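Local coordinates for cysteine protease-like virA (Shigella flexneri, PDB 3EB8), which is a secreted virulence effector required for bacterial entry into epithelial cells and for spreading within and between them, although its reported alpha-tubulin protease activity is disputed, at residues E111-E114 / T115-C119; H142-Y145 / R146-A150; H241-S244 / S245-H249; S309-C313 / N314-I318; E336-R339 / N340-P344. All blocks are in the same frame, centred on the assembly; numbering follows the deposited sequence.

Contact 1 (E111-E114 / T115-C119)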
loop_
_atom_site.group_PDB
_atom_site.type_symbol
_atom_site.label_atom_id
_atom_site.label_comp_id
_atom_site.label_asym_id
_atom_site.label_seq_id
_atom_site.Cartn_x
_atom_site.Cartn_y
_atom_site.Cartn_z
ATOM N N GLU A 111 9.041 -0.934 15.203
ATOM C CA GLU A 111 7.752 -0.316 15.503
ATOM C C GLU A 111 7.341 0.681 14.419
ATOM O O GLU A 111 6.164 0.785 14.079
ATOM C CB GLU A 111 7.751 0.364 16.870
ATOM C CG GLU A 111 8.016 -0.566 18.042
ATOM C CD GLU A 111 9.502 -0.851 18.250
ATOM O OE1 GLU A 111 10.321 -0.489 17.373
ATOM O OE2 GLU A 111 9.854 -1.437 19.297
ATOM N N VAL A 112 8.304 1.420 13.886
ATOM C CA VAL A 112 8.019 2.366 12.812
ATOM C C VAL A 112 7.533 1.608 11.566
ATOM O O VAL A 112 6.511 1.945 10.964
ATOM C CB VAL A 112 9.250 3.257 12.508
ATOM C CG1 VAL A 112 9.163 3.845 11.108
ATOM C CG2 VAL A 112 9.358 4.356 13.545
ATOM N N ILE A 113 8.254 0.551 11.211
ATOM C CA ILE A 113 7.866 -0.313 10.102
ATOM C C ILE A 113 6.461 -0.850 10.317
ATOM O O ILE A 113 5.617 -0.782 9.419
ATOM C CB ILE A 113 8.849 -1.491 9.942
ATOM C CG1 ILE A 113 10.138 -1.010 9.272
ATOM C CG2 ILE A 113 8.228 -2.615 9.128
ATOM C CD1 ILE A 113 11.356 -1.828 9.663
ATOM N N GLU A 114 6.216 -1.382 11.509
ATOM C CA GLU A 114 4.907 -1.940 11.853
ATOM C C GLU A 114 3.784 -0.896 11.757
ATOM O O GLU A 114 2.753 -1.131 11.123
ATOM C CB GLU A 114 4.949 -2.549 13.253
ATOM C CG GLU A 114 3.612 -2.989 13.774
ATOM C CD GLU A 114 3.145 -4.270 13.123
ATOM O OE1 GLU A 114 3.916 -4.840 12.314
ATOM O OE2 GLU A 114 2.007 -4.705 13.415
ATOM N N THR A 115 4.009 0.256 12.381
ATOM C CA THR A 115 3.076 1.365 12.315
ATOM C C THR A 115 2.814 1.788 10.879
ATOM O O THR A 115 1.670 2.003 10.504
ATOM C CB THR A 115 3.607 2.577 13.082
ATOM O OG1 THR A 115 3.825 2.211 14.449
ATOM C CG2 THR A 115 2.617 3.759 12.985
ATOM N N ALA A 116 3.868 1.910 10.076
ATOM C CA ALA A 116 3.704 2.290 8.675
ATOM C C ALA A 116 2.877 1.259 7.914
ATOM O O ALA A 116 2.012 1.617 7.105
ATOM C CB ALA A 116 5.043 2.478 8.003
ATOM N N ILE A 117 3.145 -0.019 8.168
ATOM C CA ILE A 117 2.408 -1.078 7.505
ATOM C C ILE A 117 0.898 -0.932 7.747
ATOM O O ILE A 117 0.087 -1.102 6.837
ATOM C CB ILE A 117 2.910 -2.480 7.938
ATOM C CG1 ILE A 117 4.272 -2.791 7.304
ATOM C CG2 ILE A 117 1.918 -3.559 7.565
ATOM C CD1 ILE A 117 4.853 -4.146 7.743
ATOM N N ASN A 118 0.523 -0.569 8.963
ATOM C CA ASN A 118 -0.888 -0.549 9.333
ATOM C C ASN A 118 -1.591 0.820 9.405
ATOM O O ASN A 118 -2.732 0.904 9.861
ATOM C CB ASN A 118 -1.083 -1.322 10.636
ATOM C CG ASN A 118 -0.713 -2.791 10.492
ATOM O OD1 ASN A 118 0.146 -3.301 11.208
ATOM N ND2 ASN A 118 -1.346 -3.470 9.536
ATOM N N CYS A 119 -0.940 1.893 8.962
ATOM C CA CYS A 119 -1.565 3.207 9.115
ATOM C C CYS A 119 -2.361 3.639 7.880
ATOM O O CYS A 119 -2.047 3.235 6.758
ATOM C CB CYS A 119 -0.543 4.287 9.520
ATOM S SG CYS A 119 0.478 4.928 8.191
#
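Glu111 O takes two bonds from a single residue, Thr115, which lies one turn further along helix 110-118. The amide arrives almost straight, Thr115 N to Glu111 O at 2.8 Å with an N-H...O angle of 168°. The hydroxyl is donor of the second bond, Thr115 OG1 to Glu111 O, also 2.8 Å long. The two approach from opposite faces of the carbonyl plane, the amide moderately tilted, the hydroxyl well above the plane. With OG1 anti to the carbonyl carbon of its own residue and next to the backbone N (chi1 -59°), the hydroxyl folds back along the helix onto the preceding turn, and CG2 is left trans to the backbone N. The i to i+4 series continues with Ala116 N to Val112 O at 2.8 Å and Ile117 N to Ile113 O at 2.9 Å, then lengthens to 3.2 Å between Asn118 N and Glu114 O.

Among the side chains, Ile113 CG2 meets Ile117 CD1 at 4.0 Å, while Ile117 CG1 rests 3.2 Å from the backbone oxygen Ile113 O. The chain of Glu114 bends at chi2 so that its carboxylate stands beside the Asn118 amide. Val112, Thr115 and Ala116 pack on Ile354 of strand 348-356, and Lys320 NZ bonds to both Ala116 O and Cys119 O, where its charge probably complements the negative end of the helix dipole. Because the Thr115 hydroxyl is satisfied by the helix's own backbone, a polar residue can lie against Ile95, Ala97 and Ile354.

Contact 2 (H142-Y145 / R146-A150)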
loop_
_atom_site.group_PDB
_atom_site.type_symbol
_atom_site.label_atom_id
_atom_site.label_comp_id
_atom_site.label_asym_id
_atom_site.label_seq_id
_atom_site.Cartn_x
_atom_site.Cartn_y
_atom_site.Cartn_z
ATOM N N HIS A 142 12.487 -5.837 -14.433
ATOM C CA HIS A 142 13.720 -5.636 -13.670
ATOM C C HIS A 142 13.409 -5.129 -12.269
ATOM O O HIS A 142 14.100 -5.469 -11.313
ATOM C CB HIS A 142 14.671 -4.669 -14.388
ATOM C CG HIS A 142 15.120 -5.151 -15.731
ATOM N ND1 HIS A 142 14.245 -5.388 -16.771
ATOM C CD2 HIS A 142 16.355 -5.440 -16.207
ATOM C CE1 HIS A 142 14.919 -5.805 -17.827
ATOM N NE2 HIS A 142 16.202 -5.845 -17.511
ATOM N N ASP A 143 12.361 -4.320 -12.160
ATOM C CA ASP A 143 11.882 -3.839 -10.871
ATOM C C ASP A 143 11.488 -4.986 -9.920
ATOM O O ASP A 143 11.932 -5.029 -8.778
ATOM C CB ASP A 143 10.726 -2.852 -11.067
ATOM C CG ASP A 143 11.177 -1.567 -11.736
ATOM O OD1 ASP A 143 12.398 -1.291 -11.697
ATOM O OD2 ASP A 143 10.329 -0.836 -12.303
ATOM N N ILE A 144 10.673 -5.928 -10.373
ATOM C CA ILE A 144 10.325 -7.044 -9.479
ATOM C C ILE A 144 11.550 -7.931 -9.188
ATOM O O ILE A 144 11.811 -8.286 -8.043
ATOM C CB ILE A 144 9.103 -7.862 -9.972
ATOM C CG1 ILE A 144 8.640 -8.836 -8.883
ATOM C CG2 ILE A 144 9.421 -8.571 -11.261
ATOM C CD1 ILE A 144 7.266 -9.470 -9.133
ATOM N N TYR A 145 12.326 -8.249 -10.215
ATOM C CA TYR A 145 13.543 -9.015 -10.023
ATOM C C TYR A 145 14.422 -8.411 -8.911
ATOM O O TYR A 145 14.714 -9.067 -7.909
ATOM C CB TYR A 145 14.344 -9.124 -11.327
ATOM C CG TYR A 145 15.608 -9.937 -11.166
ATOM C CD1 TYR A 145 15.550 -11.312 -11.071
ATOM C CD2 TYR A 145 16.847 -9.326 -11.060
ATOM C CE1 TYR A 145 16.685 -12.064 -10.902
ATOM C CE2 TYR A 145 18.001 -10.069 -10.894
ATOM C CZ TYR A 145 17.914 -11.444 -10.816
ATOM O OH TYR A 145 19.054 -12.210 -10.648
ATOM N N ARG A 146 14.845 -7.163 -9.097
ATOM C CA ARG A 146 15.701 -6.508 -8.117
ATOM C C ARG A 146 15.099 -6.592 -6.712
ATOM O O ARG A 146 15.791 -6.970 -5.757
ATOM C CB ARG A 146 15.970 -5.051 -8.511
ATOM C CG ARG A 146 16.659 -4.925 -9.851
ATOM C CD ARG A 146 16.730 -3.489 -10.360
ATOM N NE ARG A 146 16.647 -3.459 -11.820
ATOM C CZ ARG A 146 17.213 -2.537 -12.592
ATOM N NH1 ARG A 146 17.929 -1.561 -12.051
ATOM N NH2 ARG A 146 17.071 -2.601 -13.911
ATOM N N ASP A 147 13.815 -6.264 -6.591
ATOM C CA ASP A 147 13.180 -6.218 -5.276
ATOM C C ASP A 147 13.045 -7.602 -4.614
ATOM O O ASP A 147 13.299 -7.753 -3.415
ATOM C CB ASP A 147 11.825 -5.507 -5.339
ATOM C CG ASP A 147 11.260 -5.213 -3.952
ATOM O OD1 ASP A 147 11.186 -4.019 -3.585
ATOM O OD2 ASP A 147 10.911 -6.172 -3.222
ATOM N N ILE A 148 12.643 -8.607 -5.385
ATOM C CA ILE A 148 12.540 -9.945 -4.825
ATOM C C ILE A 148 13.920 -10.460 -4.492
ATOM O O ILE A 148 14.113 -11.109 -3.475
ATOM C CB ILE A 148 11.815 -10.917 -5.766
ATOM C CG1 ILE A 148 10.347 -10.498 -5.913
ATOM C CG2 ILE A 148 11.899 -12.338 -5.230
ATOM C CD1 ILE A 148 9.645 -10.261 -4.605
ATOM N N ARG A 149 14.892 -10.153 -5.339
ATOM C CA ARG A 149 16.238 -10.622 -5.082
ATOM C C ARG A 149 16.706 -10.105 -3.722
ATOM O O ARG A 149 17.365 -10.821 -2.963
ATOM C CB ARG A 149 17.200 -10.235 -6.203
ATOM C CG ARG A 149 18.508 -10.994 -6.123
ATOM C CD ARG A 149 19.148 -11.196 -7.475
ATOM N NE ARG A 149 20.577 -11.491 -7.360
ATOM C CZ ARG A 149 21.075 -12.715 -7.216
ATOM N NH1 ARG A 149 20.258 -13.760 -7.164
ATOM N NH2 ARG A 149 22.381 -12.897 -7.117
ATOM N N ALA A 150 16.320 -8.878 -3.393
ATOM C CA ALA A 150 16.785 -8.251 -2.162
ATOM C C ALA A 150 15.809 -8.432 -1.006
ATOM O O ALA A 150 16.009 -7.874 0.067
ATOM C CB ALA A 150 17.059 -6.768 -2.397
#
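Arg146 turns back on His142 through both its backbone and its side chain. Among the main-chain bonds, Arg146 N to His142 O measures 2.9 Å, and Ile148 N reaches Ile144 O at 2.8 Å with a nearly linear N-H...O angle of 173°. Asp147 N to Asp143 O and Arg149 N to Tyr145 O complete the same i to i+4 pattern. The Arg146 side chain adds a weak bond, NE to His142 O at 3.3 Å, made possible because CG lies beside the backbone N, opposite the carbonyl carbon (chi1 -60°), and the chain then bends at chi3. Its NH2 ends 3.2 Å from His142 CB, which approaches at the edge of the guanidinium.

These are the last turns of helix 140-149, an alpha helix whose buried side rests on helix 167-176. Ala150, the first residue to leave helical angles, still donates its N to Arg146 O at 3.1 Å.

Aliphatic packing is carried by Ile144 and Ile148, which lie side by side with their CG1 atoms 3.8 Å apart and continue onto Ile174, Ile170 and Ala171. On the outer side Tyr145 and Arg149 run alongside each other, Tyr145 OH 3.3 Å from Arg149 CD, with ring and guanidinium planes only 3° from parallel. The aspartates look elsewhere for partners: Asp143 OD2 is bonded to Ser139 OG and Gln238 N, and Asp147 OD2 to Thr156 OG1.

Contact 3 (H241-S244 / S245-H249)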
loop_
_atom_site.group_PDB
_atom_site.type_symbol
_atom_site.label_atom_id
_atom_site.label_comp_id
_atom_site.label_asym_id
_atom_site.label_seq_id
_atom_site.Cartn_x
_atom_site.Cartn_y
_atom_site.Cartn_z
ATOM N N HIS A 241 3.601 5.218 -8.813
ATOM C CA HIS A 241 2.856 6.263 -8.104
ATOM C C HIS A 241 2.889 7.645 -8.748
ATOM O O HIS A 241 2.176 8.535 -8.304
ATOM C CB HIS A 241 3.369 6.418 -6.664
ATOM C CG HIS A 241 4.819 6.792 -6.574
ATOM N ND1 HIS A 241 5.837 5.868 -6.707
ATOM C CD2 HIS A 241 5.428 7.987 -6.393
ATOM C CE1 HIS A 241 7.004 6.473 -6.598
ATOM N NE2 HIS A 241 6.784 7.763 -6.403
ATOM N N ILE A 242 3.738 7.866 -9.733
ATOM C CA ILE A 242 3.792 9.204 -10.308
ATOM C C ILE A 242 2.612 9.383 -11.257
ATOM O O ILE A 242 2.717 9.062 -12.429
ATOM C CB ILE A 242 5.115 9.462 -11.046
ATOM C CG1 ILE A 242 6.298 9.070 -10.170
ATOM C CG2 ILE A 242 5.233 10.927 -11.416
ATOM C CD1 ILE A 242 6.394 9.880 -8.921
ATOM N N THR A 243 1.485 9.878 -10.750
ATOM C CA THR A 243 0.275 9.927 -11.558
ATOM C C THR A 243 -0.148 11.338 -11.919
ATOM O O THR A 243 -1.089 11.522 -12.686
ATOM C CB THR A 243 -0.921 9.214 -10.868
ATOM O OG1 THR A 243 -1.185 9.831 -9.606
ATOM C CG2 THR A 243 -0.627 7.736 -10.666
ATOM N N SER A 244 0.532 12.338 -11.367
ATOM C CA SER A 244 0.133 13.713 -11.624
ATOM C C SER A 244 1.133 14.720 -11.099
ATOM O O SER A 244 1.985 14.398 -10.269
ATOM C CB SER A 244 -1.226 13.988 -10.981
ATOM O OG SER A 244 -1.096 14.056 -9.576
ATOM N N SER A 245 0.999 15.950 -11.580
ATOM C CA SER A 245 1.773 17.079 -11.091
ATOM C C SER A 245 1.552 17.242 -9.590
ATOM O O SER A 245 2.473 17.618 -8.860
ATOM C CB SER A 245 1.341 18.348 -11.818
ATOM O OG SER A 245 1.129 18.074 -13.186
ATOM N N SER A 246 0.330 16.946 -9.138
ATOM C CA SER A 246 -0.042 17.094 -7.730
ATOM C C SER A 246 0.734 16.136 -6.845
ATOM O O SER A 246 1.189 16.509 -5.767
ATOM C CB SER A 246 -1.541 16.885 -7.536
ATOM O OG SER A 246 -2.269 17.674 -8.451
ATOM N N VAL A 247 0.878 14.897 -7.301
ATOM C CA VAL A 247 1.686 13.918 -6.582
ATOM C C VAL A 247 3.153 14.343 -6.610
ATOM O O VAL A 247 3.854 14.294 -5.591
ATOM C CB VAL A 247 1.555 12.511 -7.208
ATOM C CG1 VAL A 247 2.651 11.587 -6.704
ATOM C CG2 VAL A 247 0.187 11.914 -6.904
ATOM N N GLU A 248 3.613 14.767 -7.780
ATOM C CA GLU A 248 4.957 15.302 -7.890
ATOM C C GLU A 248 5.202 16.388 -6.845
ATOM O O GLU A 248 6.255 16.422 -6.217
ATOM C CB GLU A 248 5.191 15.867 -9.294
ATOM C CG GLU A 248 5.487 14.793 -10.326
ATOM C CD GLU A 248 5.868 15.365 -11.683
ATOM O OE1 GLU A 248 5.560 16.553 -11.950
ATOM O OE2 GLU A 248 6.471 14.619 -12.486
ATOM N N HIS A 249 4.220 17.266 -6.663
ATOM C CA HIS A 249 4.388 18.402 -5.786
ATOM C C HIS A 249 4.470 17.923 -4.337
ATOM O O HIS A 249 5.417 18.251 -3.616
ATOM C CB HIS A 249 3.264 19.419 -6.006
ATOM C CG HIS A 249 3.491 20.725 -5.320
ATOM N ND1 HIS A 249 2.731 21.146 -4.249
ATOM C CD2 HIS A 249 4.395 21.708 -5.551
ATOM C CE1 HIS A 249 3.156 22.333 -3.852
ATOM N NE2 HIS A 249 4.164 22.696 -4.624
#
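Ser245 begins helix 245-265 directly after Ser244, its N-cap. Ser246 comes next and sets its CB 3.5 Å from Ser244 OG, while its own hydroxyl is bonded to Asp128 OD2. Val247 makes the capping bond: Val247 N reaches Ser244 OG at 3.1 Å, with an N-H...O angle of 162°. Ser244 OG is aimed at the first turn by a torsion that puts it between the backbone N and the carbonyl carbon (chi1 72°). The two methyls of Val247 part, CG1 lying 3.5 Å from His241 O and CG2 3.7 Å from Thr243 OG1; the side chain also packs on Val349 and Ile124. Glu248 N then bonds to Ser244 O at 3.0 Å, the first ordinary helical bond, and Glu248 CG passes Ile242 CG2 at 4.0 Å, the side chains crossing at about a right angle.

All this lies in the region assigned to tubulin binding. Ser244 OG is gripped twice, by Val247 N and by Asn126 OD1; it accepts from Val247 N and so probably donates to Asn126 OD1. One buried hydroxyl therefore both caps the helix and ties its start to a neighbouring loop.

Contact 4 (S309-C313 / N314-I318)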
loop_
_atom_site.group_PDB
_atom_site.type_symbol
_atom_site.label_atom_id
_atom_site.label_comp_id
_atom_site.label_asym_id
_atom_site.label_seq_id
_atom_site.Cartn_x
_atom_site.Cartn_y
_atom_site.Cartn_z
ATOM N N SER A 309 12.511 5.537 3.459
ATOM C CA SER A 309 12.838 6.106 4.764
ATOM C C SER A 309 12.678 7.631 4.721
ATOM O O SER A 309 12.873 8.249 3.671
ATOM C CB SER A 309 14.265 5.749 5.143
ATOM O OG SER A 309 15.153 6.470 4.324
ATOM N N HIS A 310 12.337 8.225 5.863
ATOM C CA HIS A 310 12.112 9.661 5.967
ATOM C C HIS A 310 12.637 10.177 7.306
ATOM O O HIS A 310 12.123 9.794 8.362
ATOM C CB HIS A 310 10.615 9.976 5.866
ATOM C CG HIS A 310 10.320 11.436 5.721
ATOM N ND1 HIS A 310 9.835 12.217 6.752
ATOM C CD2 HIS A 310 10.470 12.270 4.665
ATOM C CE1 HIS A 310 9.692 13.458 6.333
ATOM N NE2 HIS A 310 10.067 13.517 5.068
ATOM N N ILE A 311 13.650 11.040 7.282
ATOM C CA ILE A 311 14.178 11.560 8.534
ATOM C C ILE A 311 13.239 12.611 9.095
ATOM O O ILE A 311 12.858 13.551 8.401
ATOM C CB ILE A 311 15.603 12.151 8.395
ATOM C CG1 ILE A 311 16.517 11.173 7.652
ATOM C CG2 ILE A 311 16.170 12.495 9.769
ATOM C CD1 ILE A 311 16.470 9.753 8.195
ATOM N N THR A 312 12.849 12.430 10.350
ATOM C CA THR A 312 12.009 13.390 11.044
ATOM C C THR A 312 12.835 14.013 12.146
ATOM O O THR A 312 14.008 13.679 12.319
ATOM C CB THR A 312 10.789 12.711 11.700
ATOM O OG1 THR A 312 11.240 11.868 12.775
ATOM C CG2 THR A 312 10.002 11.873 10.668
ATOM N N CYS A 313 12.219 14.913 12.902
ATOM C CA CYS A 313 12.910 15.565 14.010
ATOM C C CYS A 313 13.147 14.609 15.192
ATOM O O CYS A 313 13.761 14.994 16.186
ATOM C CB CYS A 313 12.102 16.762 14.492
ATOM S SG CYS A 313 10.507 16.226 15.043
ATOM N N ASN A 314 12.663 13.374 15.083
ATOM C CA ASN A 314 12.871 12.368 16.132
ATOM C C ASN A 314 13.786 11.215 15.726
ATOM O O ASN A 314 14.232 10.440 16.566
ATOM C CB ASN A 314 11.536 11.794 16.597
ATOM C CG ASN A 314 10.688 12.811 17.327
ATOM O OD1 ASN A 314 11.172 13.877 17.720
ATOM N ND2 ASN A 314 9.413 12.483 17.526
ATOM N N GLY A 315 14.052 11.077 14.434
ATOM C CA GLY A 315 14.887 9.989 13.977
ATOM C C GLY A 315 14.490 9.459 12.619
ATOM O O GLY A 315 13.922 10.180 11.802
ATOM N N VAL A 316 14.788 8.187 12.380
ATOM C CA VAL A 316 14.517 7.571 11.088
ATOM C C VAL A 316 13.072 7.090 11.003
ATOM O O VAL A 316 12.681 6.100 11.640
ATOM C CB VAL A 316 15.470 6.385 10.822
ATOM C CG1 VAL A 316 15.322 5.893 9.384
ATOM C CG2 VAL A 316 16.907 6.791 11.107
ATOM N N GLY A 317 12.279 7.804 10.209
ATOM C CA GLY A 317 10.884 7.456 9.997
ATOM C C GLY A 317 10.669 6.912 8.603
ATOM O O GLY A 317 11.624 6.581 7.903
ATOM N N ILE A 318 9.409 6.829 8.197
ATOM C CA ILE A 318 9.043 6.296 6.891
ATOM C C ILE A 318 8.001 7.182 6.216
ATOM O O ILE A 318 7.117 7.724 6.872
ATOM C CB ILE A 318 8.468 4.864 7.004
ATOM C CG1 ILE A 318 9.575 3.841 7.252
ATOM C CG2 ILE A 318 7.708 4.495 5.743
ATOM C CD1 ILE A 318 9.067 2.512 7.816
#
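Thr312 OG1 is held by Asn314 N at 3.1 Å and by the hydroxyl of Ser355 from strand 348-356. The bond from Asn314 N, with an N-H...O angle of 159°, makes an ST turn at the tip of the beta hairpin formed by strands 300-312 and 315-327. Cys313 and Asn314 occupy the corner with backbone angles close to those of a type I turn, and Gly315 follows with a positive phi of 146° that suits a residue without a side chain. The OG1 of Thr312 can face the turn because a chi1 of 68° tucks it in over the main chain, flanked by N and C.

Closing the turn, Thr312 N reaches Gly315 O at 2.9 Å. Further along, His310 and Gly317 form an antiparallel hydrogen-bonded pair: His310 N to Gly317 O and Gly317 N to His310 O are both 2.7 Å, the second noticeably bent. Each of these donors stands above the carbonyl plane of its acceptor. His310 and Thr312 share one face of the sheet with Gly317, which puts no side chain there. His310 NE2 bonds to Ile254 O of helix 245-265, and Asn314 ND2 to Pro356 O.

Ile311 and Val316 form a non-hydrogen-bonded pair on the other face. Ser309 CA lies 3.4 Å from Gly317 O in a CA-H...O contact, and Ile311 CD1 spans the strands to within 4.2 Å of Val316 CG2.

Contact 5 (E336-R339 / N340-P344)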
loop_
_atom_site.group_PDB
_atom_site.type_symbol
_atom_site.label_atom_id
_atom_site.label_comp_id
_atom_site.label_asym_id
_atom_site.label_seq_id
_atom_site.Cartn_x
_atom_site.Cartn_y
_atom_site.Cartn_z
ATOM N N GLU A 336 2.973 -3.320 -22.306
ATOM C CA GLU A 336 1.785 -2.875 -23.048
ATOM C C GLU A 336 0.499 -3.225 -22.289
ATOM O O GLU A 336 -0.343 -2.365 -22.073
ATOM C CB GLU A 336 1.727 -3.435 -24.492
ATOM C CG GLU A 336 0.432 -3.040 -25.229
ATOM C CD GLU A 336 0.417 -3.404 -26.691
ATOM O OE1 GLU A 336 -0.688 -3.449 -27.294
ATOM O OE2 GLU A 336 1.510 -3.627 -27.246
ATOM N N GLY A 337 0.357 -4.490 -21.903
ATOM C CA GLY A 337 -0.786 -4.929 -21.113
ATOM C C GLY A 337 -1.019 -4.070 -19.868
ATOM O O GLY A 337 -2.141 -3.632 -19.601
ATOM N N LEU A 338 0.057 -3.816 -19.125
ATOM C CA LEU A 338 0.004 -3.062 -17.870
ATOM C C LEU A 338 -0.376 -1.567 -18.045
ATOM O O LEU A 338 -1.336 -1.100 -17.444
ATOM C CB LEU A 338 1.326 -3.212 -17.091
ATOM C CG LEU A 338 1.713 -4.623 -16.622
ATOM C CD1 LEU A 338 2.838 -4.641 -15.570
ATOM C CD2 LEU A 338 0.489 -5.332 -16.095
ATOM N N ARG A 339 0.354 -0.822 -18.869
ATOM C CA ARG A 339 0.042 0.589 -19.047
ATOM C C ARG A 339 -1.378 0.802 -19.600
ATOM O O ARG A 339 -2.014 1.806 -19.300
ATOM C CB ARG A 339 1.070 1.254 -19.949
ATOM C CG ARG A 339 1.136 0.645 -21.346
ATOM C CD ARG A 339 2.263 1.207 -22.175
ATOM N NE ARG A 339 1.964 1.042 -23.588
ATOM C CZ ARG A 339 2.698 0.332 -24.438
ATOM N NH1 ARG A 339 3.804 -0.268 -24.023
ATOM N NH2 ARG A 339 2.331 0.235 -25.710
ATOM N N ASN A 340 -1.871 -0.134 -20.409
ATOM C CA ASN A 340 -3.247 -0.053 -20.903
ATOM C C ASN A 340 -4.284 -0.470 -19.850
ATOM O O ASN A 340 -5.328 0.148 -19.742
ATOM C CB ASN A 340 -3.425 -0.853 -22.195
ATOM C CG ASN A 340 -2.979 -0.080 -23.431
ATOM O OD1 ASN A 340 -3.691 0.806 -23.929
ATOM N ND2 ASN A 340 -1.819 -0.440 -23.957
ATOM N N ALA A 341 -3.973 -1.492 -19.057
ATOM C CA ALA A 341 -4.877 -1.944 -17.990
ATOM C C ALA A 341 -4.897 -1.012 -16.765
ATOM O O ALA A 341 -5.934 -0.856 -16.124
ATOM C CB ALA A 341 -4.557 -3.374 -17.577
ATOM N N ILE A 342 -3.759 -0.381 -16.471
ATOM C CA ILE A 342 -3.592 0.433 -15.260
ATOM C C ILE A 342 -3.038 1.828 -15.558
ATOM O O ILE A 342 -1.901 2.127 -15.199
ATOM C CB ILE A 342 -2.614 -0.242 -14.260
ATOM C CG1 ILE A 342 -2.789 -1.767 -14.280
ATOM C CG2 ILE A 342 -2.800 0.350 -12.848
ATOM C CD1 ILE A 342 -1.728 -2.521 -13.530
ATOM N N PRO A 343 -3.833 2.669 -16.245
ATOM C CA PRO A 343 -3.454 4.050 -16.560
ATOM C C PRO A 343 -3.426 4.874 -15.284
ATOM O O PRO A 343 -4.151 4.525 -14.364
ATOM C CB PRO A 343 -4.629 4.535 -17.437
ATOM C CG PRO A 343 -5.781 3.671 -17.016
ATOM C CD PRO A 343 -5.123 2.322 -16.878
ATOM N N PRO A 344 -2.628 5.957 -15.243
ATOM C CA PRO A 344 -2.574 6.892 -14.108
ATOM C C PRO A 344 -3.951 7.255 -13.519
ATOM O O PRO A 344 -4.116 7.232 -12.289
ATOM C CB PRO A 344 -1.913 8.132 -14.714
ATOM C CG PRO A 344 -1.033 7.589 -15.777
ATOM C CD PRO A 344 -1.694 6.347 -16.316
#
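Asn340 folds its amide back over the preceding turn of helix 335-341, bringing ND2 within 3.7 Å of Glu336 CG. The same nitrogen donates to the backbone, Asn340 ND2 to Glu336 O at 3.1 Å with an N-H...O angle of 162°. The acceptor lies close to the amide plane, but the donor stands above the plane of the Glu336 carbonyl. Asn340 N reaches that oxygen too, at 3.2 Å and from the opposite face, so Glu336 O is gripped twice by one residue. A chi1 of -82° keeps CG close to the backbone N and turned from the carbonyl carbon, which swings the amide back for this.

Arg339 runs alongside Asn340, its guanidinium turned 48° from the amide plane and lying over Glu336 CA; the Arg339 side chain also touches Asp136.

The helix ends just beyond. Ala341 N bonds to Gly337 O at 2.9 Å, and Ile342 N to Leu338 O at 2.7 Å, although Ile342 has already left helical angles. Leu338 and Ile342 pack inward on Ser234 of helix 226-234, and Ile342 also meets Tyr325 and Val327. Pro343 has no N-H with which to extend the series, and its ring instead places CD 4.0 Å from Arg339 O.

In the fold
From the N terminus the five contacts follow in series, none nesting or crossing, and each closes no more than a helical turn, a helix start or a hairpin. Contact 1 lies on helix 110-118 and contact 2 on helix 140-149, their centres about 22 Å apart. Contact 3 starts helix 245-265, which reaches contact 4, the tip of the hairpin of strands 300-312 and 315-327. There Ile318 packs against Val112, Ile113 and Ala116, joining contacts 4 and 1. Contact 5 follows strand 315-327, on the opposite side of the chain's centre from contacts 1 and 4, and touches contact 3 where Thr243 CG2 meets Pro344 O.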